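Local atomic coordinates of AT-less polyketide synthase (Streptomyces platensis subsp. rosaceus, PDB entry 4TKT), a protein that probably catalyses decarboxylative condensation of a growing acyl chain with a malonyl extender unit, as a ketosynthase domain of the isomigrastatin polyketide synthase. Residues L375-M378 and L383-S386; G16-A21 and A366-L371. All blocks are in the same frame, centred on the assembly; numbering follows the deposited sequence.

Contact 1 (L375-M378 and L383-S386); sequences LLQM and LVPS
Gln377 reaches out from helix 366-380 and sets its amide oxygen against the backbone of Leu383 and Val384, at the end of the short strand 382-383 and just beyond it. CG lies anti to the carbonyl carbon (chi1 -80°) and the chain runs on extended, which carries the amide clear of the helix and up to the returning segment. There OE1 accepts the backbone N-H of Val384, with N to OE1 3.1 Å. The bond is almost straight at the hydrogen, 174°, and arrives in the carbonyl plane on a lone pair, the C=O...N angle being 134°. Two methyls, Val384 CG2 and Leu383 CD2, lie near the same oxygen. Val384 CG2 is 3.2 Å from Gln377 OE1 and also comes near CD and CG. The two side chains pass at a slant, and of the two valine methyls it is CG2, not CG1, that lies beside the amide. Leu383 starts off away from the helix, yet its branch bends back and brings CD2 to 3.9 Å from Gln377 OE1. Leu383 CA lies 3.7 Å from Gln377 OE1, a third carbon beside this acceptor. The bond to Val384 N is the one polar link between these segments. Trp28 of helix 24-32 touches both Gln377 and Val384, and Cys317 of strand 317-319 touches both Gln377 and Leu383. Further along, the hydroxyl of Ser386 accepts the backbone N-H of Ser354, just past strand 350-353. The arrangement is a side-chain-to-backbone hydrogen bond across a tight helix-to-strand connection: in the C-terminal half of this thiolase-fold ketosynthase, a glutamine near the end of a helix holds the chain that turns back beside it on its way to edge strand 403-405.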
loop_
_atom_site.group_PDB
_atom_site.type_symbol
_atom_site.label_atom_id
_atom_site.label_comp_id
_atom_site.label_asym_id
_atom_site.label_seq_id
_atom_site.Cartn_x
_atom_site.Cartn_y
_atom_site.Cartn_z
ATOM N N LEU A 375 -7.452 5.429 -5.719
ATOM C CA LEU A 375 -6.458 5.726 -6.746
ATOM C C LEU A 375 -6.591 4.796 -7.951
ATOM O O LEU A 375 -6.412 5.220 -9.094
ATOM C CB LEU A 375 -5.045 5.631 -6.168
ATOM C CG LEU A 375 -4.641 6.701 -5.151
ATOM C CD1 LEU A 375 -3.262 6.404 -4.592
ATOM C CD2 LEU A 375 -4.670 8.079 -5.782
ATOM N N LEU A 376 -6.902 3.530 -7.688
ATOM C CA LEU A 376 -7.069 2.549 -8.754
ATOM C C LEU A 376 -8.300 2.846 -9.602
ATOM O O LEU A 376 -8.292 2.632 -10.814
ATOM C CB LEU A 376 -7.161 1.136 -8.176
ATOM C CG LEU A 376 -5.840 0.496 -7.752
ATOM C CD1 LEU A 376 -6.088 -0.802 -6.999
ATOM C CD2 LEU A 376 -4.961 0.254 -8.968
ATOM N N GLN A 377 -9.358 3.337 -8.964
ATOM C CA GLN A 377 -10.567 3.711 -9.686
ATOM C C GLN A 377 -10.286 4.856 -10.647
ATOM O O GLN A 377 -10.803 4.881 -11.762
ATOM C CB GLN A 377 -11.684 4.101 -8.716
ATOM C CG GLN A 377 -12.411 2.920 -8.099
ATOM C CD GLN A 377 -13.478 3.350 -7.116
ATOM O OE1 GLN A 377 -14.594 2.833 -7.128
ATOM N NE2 GLN A 377 -13.138 4.302 -6.255
HETATM N N MSE A 378 -9.458 5.800 -10.212
HETATM C CA MSE A 378 -9.100 6.937 -11.050
HETATM C C MSE A 378 -8.141 6.525 -12.162
HETATM O O MSE A 378 -8.225 7.031 -13.281
HETATM C CB MSE A 378 -8.477 8.052 -10.209
HETATM C CG MSE A 378 -9.329 8.488 -9.031
HETATM SE SE MSE A 378 -8.701 10.140 -8.205
HETATM C CE MSE A 378 -6.794 9.740 -8.162
ATOM N N LEU A 383 -15.579 3.016 -11.787
ATOM C CA LEU A 383 -16.134 2.869 -10.449
ATOM C C LEU A 383 -16.494 1.411 -10.193
ATOM O O LEU A 383 -17.177 0.779 -11.000
ATOM C CB LEU A 383 -17.358 3.764 -10.274
ATOM C CG LEU A 383 -17.076 5.265 -10.358
ATOM C CD1 LEU A 383 -18.371 6.056 -10.430
ATOM C CD2 LEU A 383 -16.243 5.702 -9.166
ATOM N N VAL A 384 -16.027 0.878 -9.069
ATOM C CA VAL A 384 -16.224 -0.531 -8.754
ATOM C C VAL A 384 -17.373 -0.732 -7.766
ATOM O O VAL A 384 -17.688 0.168 -6.987
ATOM C CB VAL A 384 -14.935 -1.154 -8.182
ATOM C CG1 VAL A 384 -13.873 -1.253 -9.266
ATOM C CG2 VAL A 384 -14.436 -0.348 -7.003
ATOM N N PRO A 385 -18.010 -1.914 -7.804
ATOM C CA PRO A 385 -19.156 -2.221 -6.940
ATOM C C PRO A 385 -18.854 -2.176 -5.445
ATOM O O PRO A 385 -17.716 -2.384 -5.025
ATOM C CB PRO A 385 -19.529 -3.649 -7.352
ATOM C CG PRO A 385 -19.018 -3.792 -8.730
ATOM C CD PRO A 385 -17.759 -2.993 -8.777
ATOM N N SER A 386 -19.888 -1.902 -4.657
ATOM C CA SER A 386 -19.832 -2.042 -3.210
ATOM C C SER A 386 -20.760 -3.189 -2.807
ATOM O O SER A 386 -21.931 -3.212 -3.185
ATOM C CB SER A 386 -20.231 -0.738 -2.518
ATOM O OG SER A 386 -19.842 -0.741 -1.155
#

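Contact 2 (G16-A21 and A366-L371)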
loop_
_atom_site.group_PDB
_atom_site.type_symbol
_atom_site.label_atom_id
_atom_site.label_comp_id
_atom_site.label_asym_id
_atom_site.label_seq_id
_atom_site.Cartn_x
_atom_site.Cartn_y
_atom_site.Cartn_z
ATOM N N GLY A 16 0.741 -2.581 -1.979
ATOM C CA GLY A 16 -0.398 -3.036 -1.206
ATOM C C GLY A 16 -0.508 -4.544 -1.152
ATOM O O GLY A 16 -0.315 -5.228 -2.156
ATOM N N ARG A 17 -0.814 -5.059 0.032
ATOM C CA ARG A 17 -1.008 -6.487 0.234
ATOM C C ARG A 17 -2.270 -6.702 1.060
ATOM O O ARG A 17 -2.277 -6.497 2.273
ATOM C CB ARG A 17 0.209 -7.106 0.917
ATOM C CG ARG A 17 0.148 -8.612 1.072
ATOM C CD ARG A 17 1.447 -9.140 1.658
ATOM N NE ARG A 17 1.367 -10.556 1.996
ATOM C CZ ARG A 17 2.367 -11.250 2.529
ATOM N NH1 ARG A 17 3.525 -10.654 2.781
ATOM N NH2 ARG A 17 2.212 -12.537 2.809
ATOM N N TYR A 18 -3.337 -7.116 0.385
ATOM C CA TYR A 18 -4.673 -7.122 0.967
ATOM C C TYR A 18 -5.307 -8.506 0.823
ATOM O O TYR A 18 -4.813 -9.324 0.049
ATOM C CB TYR A 18 -5.511 -6.026 0.296
ATOM C CG TYR A 18 -4.892 -4.657 0.482
ATOM C CD1 TYR A 18 -4.446 -4.250 1.733
ATOM C CD2 TYR A 18 -4.714 -3.792 -0.590
ATOM C CE1 TYR A 18 -3.862 -3.015 1.920
ATOM C CE2 TYR A 18 -4.126 -2.547 -0.412
ATOM C CZ TYR A 18 -3.704 -2.167 0.850
ATOM O OH TYR A 18 -3.117 -0.938 1.057
ATOM N N PRO A 19 -6.381 -8.785 1.588
ATOM C CA PRO A 19 -7.011 -10.110 1.533
ATOM C C PRO A 19 -7.396 -10.530 0.120
ATOM O O PRO A 19 -8.142 -9.822 -0.557
ATOM C CB PRO A 19 -8.259 -9.938 2.403
ATOM C CG PRO A 19 -7.887 -8.876 3.366
ATOM C CD PRO A 19 -7.040 -7.918 2.580
ATOM N N GLY A 20 -6.878 -11.672 -0.317
ATOM C CA GLY A 20 -7.142 -12.176 -1.652
ATOM C C GLY A 20 -6.387 -11.415 -2.726
ATOM O O GLY A 20 -6.634 -11.603 -3.916
ATOM N N ALA A 21 -5.457 -10.561 -2.306
ATOM C CA ALA A 21 -4.727 -9.713 -3.237
ATOM C C ALA A 21 -3.292 -9.458 -2.782
ATOM O O ALA A 21 -3.026 -8.503 -2.052
ATOM C CB ALA A 21 -5.453 -8.401 -3.422
ATOM N N ALA A 366 -6.973 0.292 7.314
ATOM C CA ALA A 366 -8.185 0.477 6.518
ATOM C C ALA A 366 -8.057 1.648 5.554
ATOM O O ALA A 366 -8.566 1.603 4.435
ATOM C CB ALA A 366 -9.389 0.676 7.427
ATOM N N GLY A 367 -7.371 2.695 5.993
ATOM C CA GLY A 367 -7.242 3.897 5.199
ATOM C C GLY A 367 -6.341 3.753 3.989
ATOM O O GLY A 367 -6.590 4.364 2.950
ATOM N N ILE A 368 -5.290 2.949 4.113
ATOM C CA ILE A 368 -4.341 2.797 3.014
ATOM C C ILE A 368 -4.916 1.857 1.949
ATOM O O ILE A 368 -4.665 2.028 0.757
ATOM C CB ILE A 368 -2.957 2.298 3.519
ATOM C CG1 ILE A 368 -1.897 2.455 2.430
ATOM C CG2 ILE A 368 -3.020 0.864 4.035
ATOM C CD1 ILE A 368 -1.624 3.888 2.059
ATOM N N ALA A 369 -5.716 0.885 2.377
ATOM C CA ALA A 369 -6.434 0.032 1.441
ATOM C C ALA A 369 -7.514 0.840 0.734
ATOM O O ALA A 369 -7.782 0.637 -0.450
ATOM C CB ALA A 369 -7.043 -1.157 2.158
ATOM N N GLY A 370 -8.126 1.757 1.476
ATOM C CA GLY A 370 -9.137 2.642 0.932
ATOM C C GLY A 370 -8.543 3.603 -0.079
ATOM O O GLY A 370 -9.149 3.881 -1.112
ATOM N N LEU A 371 -7.354 4.111 0.222
ATOM C CA LEU A 371 -6.649 4.994 -0.697
ATOM C C LEU A 371 -6.311 4.259 -1.986
ATOM O O LEU A 371 -6.393 4.825 -3.074
ATOM C CB LEU A 371 -5.375 5.541 -0.054
ATOM C CG LEU A 371 -4.520 6.427 -0.956
ATOM C CD1 LEU A 371 -5.330 7.609 -1.456
ATOM C CD2 LEU A 371 -3.278 6.899 -0.224
#
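Tyr18 turns its CG anti to the carbonyl carbon, beside the backbone N (chi1 -59°), and with chi2 at -47° its ring lies against Ala369 on helix 366-380. In this thiolase-fold domain the contact packs that helix against the end of strand 9-17, a central strand of the mixed sheet. The CB methyl of Ala369 sits over one ring face as a CH-pi contact, 3.9 Å from the ring centroid and 19° off the normal. It is offset toward the rim, nearest to CE1 and CZ, while the backbone carbonyl carbon of Gly16 lies over the opposite face. A CB on Gly16 would run into Tyr18 CE2, so the lack of a side chain there makes room for the ring. Just past the strand, Tyr18 to Ala21 form a type II turn with Gly20 at positive phi, closed by Ala21 N to Tyr18 O at 2.7 Å. Phe27 of helix 24-32 meets the tyrosine ring with its plane inclined to it, and Leu362 touches both Tyr18 and Ala369. With an alanine in place of Tyr18, the Ala369 methyl would probably lose its aromatic face and a gap would be likely to open between strand end and helix. Beyond the ring, the CG2 methyl of Ile368, one residue before Ala369, lies 3.5 Å from Tyr18 OH.

Both contacts draw on helix 366-380 and both are buried, but contact 2 lies nearer the centre of the chain, about 6 Å against 16 Å for contact 1, their own centres being about 13 Å apart. Contact 2 uses the first turns of the helix and joins residues more than 340 positions apart, bringing a central strand of the sheet to it through an aromatic face and small aliphatic groups. Contact 1 uses later turns, spans a connection of four residues and rests on an amide-to-backbone hydrogen bond among aliphatic neighbours. Helix 24-32 borders both, with Phe27 beside contact 2 and Trp28 beside contact 1.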